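Long-range contacts in catalase A (Saccharomyces cerevisiae, PDB 1A4E), which breaks hydrogen peroxide down to water and oxygen at a heme, probably protecting the cell from peroxide made by peroxisomal oxidases: residues B[125-129]-B[216-220]; B[77-81]-B[117-121]. All coordinates share one frame; numbering follows the deposited sequence.

Contact 1: B[125-129]-B[216-220]. With HEM (protoporphyrin IX containing Fe), chain I; AZI (azide ion), chain H.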
ATOM      1  N   ASP B 125     -15.298  16.345 -14.342  1.00 25.04           N
ATOM      2  CA  ASP B 125     -16.144  15.758 -13.326  1.00 24.49           C
ATOM      3  C   ASP B 125     -17.025  16.798 -12.660  1.00 24.03           C
ATOM      4  O   ASP B 125     -16.547  17.812 -12.152  1.00 23.96           O
ATOM      5  CB  ASP B 125     -15.296  15.062 -12.260  1.00 23.85           C
ATOM      6  CG  ASP B 125     -14.513  13.842 -12.746  1.00 26.62           C
ATOM      7  OD1 ASP B 125     -14.923  13.186 -13.701  1.00 23.32           O
ATOM      8  OD2 ASP B 125     -13.477  13.540 -12.166  1.00 24.43           O
ATOM      9  N   TRP B 126     -18.335  16.567 -12.746  1.00 21.73           N
ATOM     10  CA  TRP B 126     -19.316  17.363 -12.033  1.00 20.36           C
ATOM     11  C   TRP B 126     -19.712  16.523 -10.821  1.00 21.05           C
ATOM     12  O   TRP B 126     -20.601  15.667 -10.834  1.00 21.33           O
ATOM     13  CB  TRP B 126     -20.537  17.657 -12.933  1.00 19.72           C
ATOM     14  CG  TRP B 126     -20.390  18.804 -13.941  1.00 19.57           C
ATOM     15  CD1 TRP B 126     -19.234  19.537 -14.084  1.00 21.52           C
ATOM     16  CD2 TRP B 126     -21.364  19.205 -14.821  1.00 20.29           C
ATOM     17  NE1 TRP B 126     -19.466  20.386 -15.056  1.00 18.95           N
ATOM     18  CE2 TRP B 126     -20.713  20.228 -15.525  1.00 22.64           C
ATOM     19  CE3 TRP B 126     -22.681  18.856 -15.131  1.00 18.38           C
ATOM     20  CZ2 TRP B 126     -21.371  20.918 -16.549  1.00 22.19           C
ATOM     21  CZ3 TRP B 126     -23.334  19.547 -16.154  1.00 20.16           C
ATOM     22  CH2 TRP B 126     -22.686  20.567 -16.860  1.00 21.13           C
ATOM     23  N   VAL B 127     -18.962  16.768  -9.745  1.00 21.39           N
ATOM     24  CA  VAL B 127     -19.131  16.050  -8.490  1.00 21.71           C
ATOM     25  C   VAL B 127     -20.124  16.847  -7.644  1.00 23.44           C
ATOM     26  O   VAL B 127     -19.790  17.717  -6.836  1.00 23.59           O
ATOM     27  CB  VAL B 127     -17.745  15.916  -7.795  1.00 20.96           C
ATOM     28  CG1 VAL B 127     -17.862  14.937  -6.650  1.00 18.18           C
ATOM     29  CG2 VAL B 127     -16.687  15.391  -8.754  1.00 19.62           C
ATOM     30  N   TYR B 128     -21.396  16.522  -7.886  1.00 25.16           N
ATOM     31  CA  TYR B 128     -22.539  17.214  -7.297  1.00 21.62           C
ATOM     32  C   TYR B 128     -23.300  16.388  -6.286  1.00 22.62           C
ATOM     33  O   TYR B 128     -23.167  15.170  -6.265  1.00 26.74           O
ATOM     34  CB  TYR B 128     -23.522  17.583  -8.369  1.00 18.49           C
ATOM     35  CG  TYR B 128     -23.065  18.542  -9.452  1.00 17.34           C
ATOM     36  CD1 TYR B 128     -21.798  19.138  -9.448  1.00 15.27           C
ATOM     37  CD2 TYR B 128     -23.976  18.846 -10.462  1.00 17.04           C
ATOM     38  CE1 TYR B 128     -21.444  20.042 -10.443  1.00 15.68           C
ATOM     39  CE2 TYR B 128     -23.631  19.751 -11.462  1.00 15.13           C
ATOM     40  CZ  TYR B 128     -22.374  20.339 -11.439  1.00 17.90           C
ATOM     41  OH  TYR B 128     -22.044  21.248 -12.416  1.00 24.10           O
ATOM     42  N   ASN B 129     -24.115  17.027  -5.445  1.00 23.03           N
ATOM     43  CA  ASN B 129     -25.040  16.312  -4.570  1.00 22.84           C
ATOM     44  C   ASN B 129     -26.471  16.570  -5.014  1.00 24.01           C
ATOM     45  O   ASN B 129     -26.707  17.372  -5.925  1.00 24.70           O
ATOM     46  CB  ASN B 129     -24.889  16.750  -3.114  1.00 23.24           C
ATOM     47  CG  ASN B 129     -23.815  15.971  -2.377  1.00 24.60           C
ATOM     48  OD1 ASN B 129     -23.527  14.825  -2.710  1.00 30.33           O
ATOM     49  ND2 ASN B 129     -23.169  16.556  -1.374  1.00 22.77           N
ATOM     50  N   GLN B 216     -24.202  28.510 -11.359  1.00 27.67           N
ATOM     51  CA  GLN B 216     -24.655  27.404 -10.518  1.00 26.49           C
ATOM     52  C   GLN B 216     -25.436  26.471 -11.429  1.00 27.68           C
ATOM     53  O   GLN B 216     -26.225  26.912 -12.264  1.00 27.35           O
ATOM     54  CB  GLN B 216     -25.545  27.884  -9.379  1.00 26.69           C
ATOM     55  CG  GLN B 216     -24.624  28.539  -8.369  1.00 25.85           C
ATOM     56  CD  GLN B 216     -25.054  28.444  -6.925  1.00 26.52           C
ATOM     57  OE1 GLN B 216     -26.069  27.859  -6.568  1.00 30.59           O
ATOM     58  NE2 GLN B 216     -24.258  29.018  -6.039  1.00 25.11           N
ATOM     59  N   VAL B 217     -25.171  25.163 -11.319  1.00 27.83           N
ATOM     60  CA  VAL B 217     -25.765  24.184 -12.225  1.00 25.99           C
ATOM     61  C   VAL B 217     -26.871  23.367 -11.561  1.00 25.88           C
ATOM     62  O   VAL B 217     -26.788  22.963 -10.402  1.00 26.69           O
ATOM     63  CB  VAL B 217     -24.633  23.268 -12.768  1.00 25.20           C
ATOM     64  CG1 VAL B 217     -25.168  22.403 -13.896  1.00 21.58           C
ATOM     65  CG2 VAL B 217     -23.480  24.100 -13.330  1.00 22.26           C
ATOM     66  N   HIS B 218     -27.946  23.159 -12.325  1.00 25.05           N
ATOM     67  CA  HIS B 218     -29.120  22.419 -11.886  1.00 25.35           C
ATOM     68  C   HIS B 218     -29.362  21.282 -12.864  1.00 27.34           C
ATOM     69  O   HIS B 218     -29.479  21.501 -14.065  1.00 29.41           O
ATOM     70  CB  HIS B 218     -30.369  23.317 -11.864  1.00 24.80           C
ATOM     71  CG  HIS B 218     -30.308  24.448 -10.851  1.00 22.48           C
ATOM     72  ND1 HIS B 218     -30.962  24.537  -9.699  1.00 24.95           N
ATOM     73  CD2 HIS B 218     -29.522  25.567 -10.979  1.00 20.68           C
ATOM     74  CE1 HIS B 218     -30.606  25.656  -9.122  1.00 23.77           C
ATOM     75  NE2 HIS B 218     -29.740  26.265  -9.900  1.00 23.91           N
ATOM     76  N   ILE B 219     -29.417  20.048 -12.368  1.00 27.10           N
ATOM     77  CA  ILE B 219     -29.653  18.877 -13.196  1.00 27.73           C
ATOM     78  C   ILE B 219     -31.003  18.344 -12.721  1.00 29.18           C
ATOM     79  O   ILE B 219     -31.126  17.648 -11.716  1.00 30.72           O
ATOM     80  CB  ILE B 219     -28.486  17.863 -12.986  1.00 24.75           C
ATOM     81  CG1 ILE B 219     -27.134  18.498 -13.324  1.00 23.38           C
ATOM     82  CG2 ILE B 219     -28.699  16.675 -13.908  1.00 23.76           C
ATOM     83  CD1 ILE B 219     -25.930  17.542 -13.276  1.00 27.49           C
ATOM     84  N   LYS B 220     -32.045  18.717 -13.459  1.00 28.14           N
ATOM     85  CA  LYS B 220     -33.419  18.407 -13.098  1.00 28.62           C
ATOM     86  C   LYS B 220     -33.952  17.112 -13.677  1.00 27.34           C
ATOM     87  O   LYS B 220     -33.926  16.920 -14.890  1.00 27.53           O
ATOM     88  CB  LYS B 220     -34.327  19.548 -13.547  1.00 30.50           C
ATOM     89  CG  LYS B 220     -33.980  20.938 -13.032  1.00 33.15           C
ATOM     90  CD  LYS B 220     -34.140  21.006 -11.534  1.00 38.28           C
ATOM     91  CE  LYS B 220     -34.673  22.359 -11.109  1.00 44.26           C
ATOM     92  NZ  LYS B 220     -35.951  22.637 -11.746  1.00 44.89           N
TER
HETATM   93  CHA HEM I 503     -16.876  12.077  -2.272  1.00 19.73           C
HETATM   94  CHB HEM I 503     -14.155  15.161   0.196  1.00 23.08           C
HETATM   95  CHC HEM I 503     -17.731  18.341   0.119  1.00 22.82           C
HETATM   96  CHD HEM I 503     -19.964  15.661  -3.193  1.00 22.32           C
HETATM   97  C1A HEM I 503     -15.885  12.583  -1.450  1.00 21.81           C
HETATM   98  C2A HEM I 503     -14.612  11.927  -1.222  1.00 23.86           C
HETATM   99  C3A HEM I 503     -13.812  12.830  -0.603  1.00 24.23           C
HETATM  100  C4A HEM I 503     -14.608  14.019  -0.421  1.00 24.64           C
HETATM  101  CMA HEM I 503     -12.343  12.682  -0.235  1.00 18.86           C
HETATM  102  CAA HEM I 503     -14.228  10.529  -1.670  1.00 21.71           C
HETATM  103  CBA HEM I 503     -13.364  10.631  -2.907  1.00 26.71           C
HETATM  104  CGA HEM I 503     -12.882   9.308  -3.459  1.00 25.96           C
HETATM  105  O1A HEM I 503     -12.358   8.474  -2.724  1.00 23.24           O
HETATM  106  O2A HEM I 503     -13.022   9.127  -4.658  1.00 25.56           O
HETATM  107  C1B HEM I 503     -14.888  16.315   0.366  1.00 24.72           C
HETATM  108  C2B HEM I 503     -14.424  17.457   1.116  1.00 24.26           C
HETATM  109  C3B HEM I 503     -15.479  18.335   1.195  1.00 25.35           C
HETATM  110  C4B HEM I 503     -16.560  17.702   0.454  1.00 22.07           C
HETATM  111  CMB HEM I 503     -13.017  17.562   1.696  1.00 21.13           C
HETATM  112  CAB HEM I 503     -15.585  19.578   1.833  1.00 24.06           C
HETATM  113  CBB HEM I 503     -14.501  20.409   2.380  1.00 19.20           C
HETATM  114  C1C HEM I 503     -18.648  17.904  -0.817  1.00 23.54           C
HETATM  115  C2C HEM I 503     -19.688  18.739  -1.372  1.00 25.62           C
HETATM  116  C3C HEM I 503     -20.287  18.013  -2.361  1.00 24.85           C
HETATM  117  C4C HEM I 503     -19.608  16.730  -2.387  1.00 24.42           C
HETATM  118  CMC HEM I 503     -19.978  20.173  -0.937  1.00 22.45           C
HETATM  119  CAC HEM I 503     -21.297  18.409  -3.225  1.00 21.23           C
HETATM  120  CBC HEM I 503     -21.178  19.539  -4.120  1.00 21.98           C
HETATM  121  C1D HEM I 503     -19.327  14.434  -3.216  1.00 20.59           C
HETATM  122  C2D HEM I 503     -19.726  13.322  -4.041  1.00 20.58           C
HETATM  123  C3D HEM I 503     -18.875  12.313  -3.755  1.00 21.91           C
HETATM  124  C4D HEM I 503     -17.948  12.803  -2.771  1.00 20.82           C
HETATM  125  CMD HEM I 503     -20.863  13.287  -5.054  1.00 18.73           C
HETATM  126  CAD HEM I 503     -18.921  10.907  -4.321  1.00 19.85           C
HETATM  127  CBD HEM I 503     -18.128  10.713  -5.594  1.00 19.80           C
HETATM  128  CGD HEM I 503     -18.298   9.292  -6.099  1.00 25.52           C
HETATM  129  O1D HEM I 503     -19.416   8.896  -6.396  1.00 28.56           O
HETATM  130  O2D HEM I 503     -17.318   8.562  -6.189  1.00 25.20           O
HETATM  131  NA  HEM I 503     -15.863  13.882  -0.977  1.00 23.44           N
HETATM  132  NB  HEM I 503     -16.185  16.478  -0.060  1.00 23.35           N
HETATM  133  NC  HEM I 503     -18.572  16.694  -1.472  1.00 24.80           N
HETATM  134  ND  HEM I 503     -18.223  14.116  -2.448  1.00 20.60           N
HETATM  135 FE   HEM I 503     -17.235  15.273  -1.208  1.00 20.84          FE
HETATM  136  N1  AZI H 504     -18.206  14.494   0.475  1.00 25.26           N
HETATM  137  N2  AZI H 504     -19.578  14.746   0.538  1.00 27.48           N
HETATM  138  N3  AZI H 504     -20.950  15.000   0.603  1.00 27.80           N
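The antiparallel beta-barrel of the catalase fold is where W126 and Y128, on the strand that also carries the active-site N129, meet V217 and I219 of strand 212-221. The two short segments cross at 70° as facing rather than hydrogen-bonded strands, and their contact is made by apolar side chains. Alternation along 125-129 sends W126 and Y128 toward the other strand and leaves V127 to the heme. I219 presents its outermost carbon: the chain is extended about the CB-CG1 bond (chi2 -175°), which carries CD1 out to Y128 CD2 at 3.7 Å, and the same methyl also touches the W126 indole. V217 comes up at about a right angle to both aromatic side chains. Its CG1 lies over a face of the W126 ring, 4.1 Å from CZ3, while its CB and CG2 are each in close contact with Y128 OH, at 3.3 Å. The two aromatic groups also pack on each other, Y128 OH lying 3.2 Å above the indole plane of W126 toward its rim.

On the heme side, V127 CG1 packs 3.6 Å from C2D of the porphyrin. N129 ND2 makes a long, weak but nearly straight hydrogen bond to azide N3 (3.4 Å, 170°), whose other end, N1, is bound to the heme iron at 2.1 Å. The active-site H56 also holds the azide, and Y341 is the axial ligand of the iron. One strand thus joins the pocket to the barrel packing.

Strand 122-129 pairs with 112-119, and 212-221 with 259-267, whose V262 and W260 touch W126 and I219 respectively. W205 of strand 203-206 packs against both W126 and V217.

Contact 2: B[77-81]-B[117-121]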
ATOM      1  N   GLY B  77     -16.883  28.549 -23.159  1.00 28.99           N
ATOM      2  CA  GLY B  77     -16.176  28.179 -24.374  1.00 28.06           C
ATOM      3  C   GLY B  77     -15.698  26.729 -24.427  1.00 29.89           C
ATOM      4  O   GLY B  77     -14.985  26.393 -25.373  1.00 30.29           O
ATOM      5  N   SER B  78     -16.042  25.850 -23.461  1.00 27.50           N
ATOM      6  CA  SER B  78     -15.626  24.447 -23.468  1.00 26.90           C
ATOM      7  C   SER B  78     -16.139  23.713 -24.695  1.00 28.44           C
ATOM      8  O   SER B  78     -17.292  23.885 -25.100  1.00 30.64           O
ATOM      9  CB  SER B  78     -16.146  23.712 -22.243  1.00 24.26           C
ATOM     10  OG  SER B  78     -15.694  24.360 -21.068  1.00 26.78           O
ATOM     11  N   ALA B  79     -15.274  22.883 -25.283  1.00 28.21           N
ATOM     12  CA  ALA B  79     -15.601  22.134 -26.490  1.00 27.45           C
ATOM     13  C   ALA B  79     -16.816  21.224 -26.392  1.00 27.07           C
ATOM     14  O   ALA B  79     -17.522  21.064 -27.383  1.00 28.33           O
ATOM     15  CB  ALA B  79     -14.422  21.273 -26.905  1.00 24.34           C
ATOM     16  N   MET B  80     -17.127  20.667 -25.214  1.00 25.49           N
ATOM     17  CA  MET B  80     -18.292  19.805 -25.088  1.00 29.01           C
ATOM     18  C   MET B  80     -19.601  20.549 -25.327  1.00 29.32           C
ATOM     19  O   MET B  80     -20.605  19.936 -25.671  1.00 31.36           O
ATOM     20  CB  MET B  80     -18.312  19.158 -23.702  1.00 28.27           C
ATOM     21  CG  MET B  80     -18.527  20.070 -22.512  1.00 33.70           C
ATOM     22  SD  MET B  80     -18.607  19.154 -20.954  1.00 42.28           S
ATOM     23  CE  MET B  80     -20.115  18.244 -21.113  1.00 36.89           C
ATOM     24  N   PHE B  81     -19.583  21.878 -25.183  1.00 30.53           N
ATOM     25  CA  PHE B  81     -20.748  22.720 -25.406  1.00 29.87           C
ATOM     26  C   PHE B  81     -20.739  23.411 -26.769  1.00 30.21           C
ATOM     27  O   PHE B  81     -21.710  24.079 -27.097  1.00 31.89           O
ATOM     28  CB  PHE B  81     -20.834  23.807 -24.335  1.00 25.26           C
ATOM     29  CG  PHE B  81     -20.961  23.327 -22.901  1.00 21.27           C
ATOM     30  CD1 PHE B  81     -21.908  22.361 -22.551  1.00 23.30           C
ATOM     31  CD2 PHE B  81     -20.140  23.883 -21.924  1.00 20.29           C
ATOM     32  CE1 PHE B  81     -22.030  21.956 -21.219  1.00 20.74           C
ATOM     33  CE2 PHE B  81     -20.268  23.474 -20.596  1.00 21.48           C
ATOM     34  CZ  PHE B  81     -21.213  22.513 -20.242  1.00 19.55           C
ATOM     35  N   PHE B 117     -17.367  13.241 -17.709  1.00 19.48           N
ATOM     36  CA  PHE B 117     -17.597  13.476 -19.118  1.00 21.73           C
ATOM     37  C   PHE B 117     -16.266  13.285 -19.812  1.00 22.87           C
ATOM     38  O   PHE B 117     -15.253  13.860 -19.416  1.00 26.27           O
ATOM     39  CB  PHE B 117     -18.077  14.903 -19.367  1.00 20.95           C
ATOM     40  CG  PHE B 117     -19.369  15.280 -18.664  1.00 24.00           C
ATOM     41  CD1 PHE B 117     -20.600  14.935 -19.235  1.00 23.16           C
ATOM     42  CD2 PHE B 117     -19.323  15.988 -17.457  1.00 22.29           C
ATOM     43  CE1 PHE B 117     -21.783  15.301 -18.597  1.00 21.50           C
ATOM     44  CE2 PHE B 117     -20.510  16.348 -16.829  1.00 20.36           C
ATOM     45  CZ  PHE B 117     -21.740  16.007 -17.396  1.00 22.11           C
ATOM     46  N   TYR B 118     -16.270  12.472 -20.861  1.00 23.05           N
ATOM     47  CA  TYR B 118     -15.067  12.180 -21.612  1.00 23.57           C
ATOM     48  C   TYR B 118     -15.013  13.142 -22.776  1.00 24.57           C
ATOM     49  O   TYR B 118     -15.409  12.798 -23.895  1.00 29.08           O
ATOM     50  CB  TYR B 118     -15.117  10.739 -22.116  1.00 21.28           C
ATOM     51  CG  TYR B 118     -15.212   9.719 -20.997  1.00 21.45           C
ATOM     52  CD1 TYR B 118     -14.077   9.361 -20.263  1.00 21.74           C
ATOM     53  CD2 TYR B 118     -16.446   9.137 -20.705  1.00 21.69           C
ATOM     54  CE1 TYR B 118     -14.179   8.420 -19.237  1.00 23.82           C
ATOM     55  CE2 TYR B 118     -16.555   8.199 -19.679  1.00 21.88           C
ATOM     56  CZ  TYR B 118     -15.418   7.849 -18.956  1.00 23.58           C
ATOM     57  OH  TYR B 118     -15.521   6.921 -17.949  1.00 25.72           O
ATOM     58  N   THR B 119     -14.544  14.367 -22.523  1.00 24.58           N
ATOM     59  CA  THR B 119     -14.514  15.370 -23.582  1.00 25.94           C
ATOM     60  C   THR B 119     -13.187  15.382 -24.356  1.00 28.70           C
ATOM     61  O   THR B 119     -12.191  14.779 -23.942  1.00 30.07           O
ATOM     62  CB  THR B 119     -14.800  16.794 -22.993  1.00 23.05           C
ATOM     63  OG1 THR B 119     -13.552  17.360 -22.634  1.00 25.84           O
ATOM     64  CG2 THR B 119     -15.708  16.780 -21.765  1.00 21.06           C
ATOM     65  N   GLU B 120     -13.156  16.108 -25.482  1.00 29.69           N
ATOM     66  CA  GLU B 120     -11.966  16.242 -26.321  1.00 30.49           C
ATOM     67  C   GLU B 120     -10.879  17.082 -25.670  1.00 29.01           C
ATOM     68  O   GLU B 120      -9.784  17.189 -26.217  1.00 29.02           O
ATOM     69  CB  GLU B 120     -12.299  16.903 -27.631  1.00 32.86           C
ATOM     70  CG  GLU B 120     -13.494  16.298 -28.324  1.00 43.68           C
ATOM     71  CD  GLU B 120     -14.222  17.318 -29.179  1.00 51.10           C
ATOM     72  OE1 GLU B 120     -14.592  18.375 -28.661  1.00 50.78           O
ATOM     73  OE2 GLU B 120     -14.422  17.045 -30.361  1.00 55.97           O
ATOM     74  N   GLU B 121     -11.183  17.728 -24.533  1.00 28.28           N
ATOM     75  CA  GLU B 121     -10.224  18.518 -23.777  1.00 25.96           C
ATOM     76  C   GLU B 121      -9.971  17.868 -22.421  1.00 24.37           C
ATOM     77  O   GLU B 121      -9.668  18.525 -21.422  1.00 25.27           O
ATOM     78  CB  GLU B 121     -10.774  19.915 -23.580  1.00 27.03           C
ATOM     79  CG  GLU B 121     -11.017  20.683 -24.870  1.00 31.03           C
ATOM     80  CD  GLU B 121     -11.741  22.012 -24.681  1.00 33.50           C
ATOM     81  OE1 GLU B 121     -12.700  22.092 -23.909  1.00 31.08           O
ATOM     82  OE2 GLU B 121     -11.334  22.977 -25.317  1.00 32.98           O
TER
HETATM   83  O   HOH W   1     -12.733  25.129 -26.644  1.00 44.83           O
HETATM   84  O   HOH W   2     -14.712  20.307 -23.071  1.00 26.04           O
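A 3-10 turn at 79-81, closed by F81 N to S78 O, lies against the end of strand 112-119, with the CA atoms of M80 and T119 6.0 Å apart. Beyond the strand the chain bends in an ST turn, T119 OG1 accepting from E121 N at 3.1 Å and also hydrogen-bonded to G122 O. This places the E121 carboxylate over the start of the 3-10 turn, where OE1 takes the A79 N-H at 3.0 Å (166°), met from above the carboxylate plane. One water links E121 OE2 to G77 O; another joins OE1, T119 OG1 and M80 N. Replacing this glutamate by an alanine is likely to leave the A79 N-H and Q399 NE2 without their acceptors, OE1 and OE2, and each water one partner short.

The apolar half rests on M80, whose bend at chi3 (-68°) brings CE over a face of F117 in a CH-pi contact, 4.1 Å from the ring centroid. SD, above that face at 5.0 Å from the centroid, makes the Met-aromatic contact and meets T119 CG2 at 3.8 Å.

K86, just before strand 87-95, binds both A79 O and E120 OE1. L124 of strand 122-129 packs on M80 and F117, and E121 O bonds to N14 of a second subunit.

Overall arrangement
From the N terminus, strand 59-68 leads into the loop holding 77-81; the chain then runs through strand 87-95 and returns along 112-119, where contact 2 closes a loop of 35 residues. A tight turn leads into strand 122-129, and contact 1 opens there, closing on strand 212-221 after 86 intervening residues, three helices among them. The contacts are therefore in series, neither nested nor crossed. Their centres are 16 Å apart, yet they touch: neighbouring strands 112-119 and 122-129 bring F117 edge-to-face with W126, and F81 packs on the same indole. Contact 2 ties the loop between strands 59-68 and 87-95 to the end of strand 112-119; contact 1 ties facing strands beside the heme.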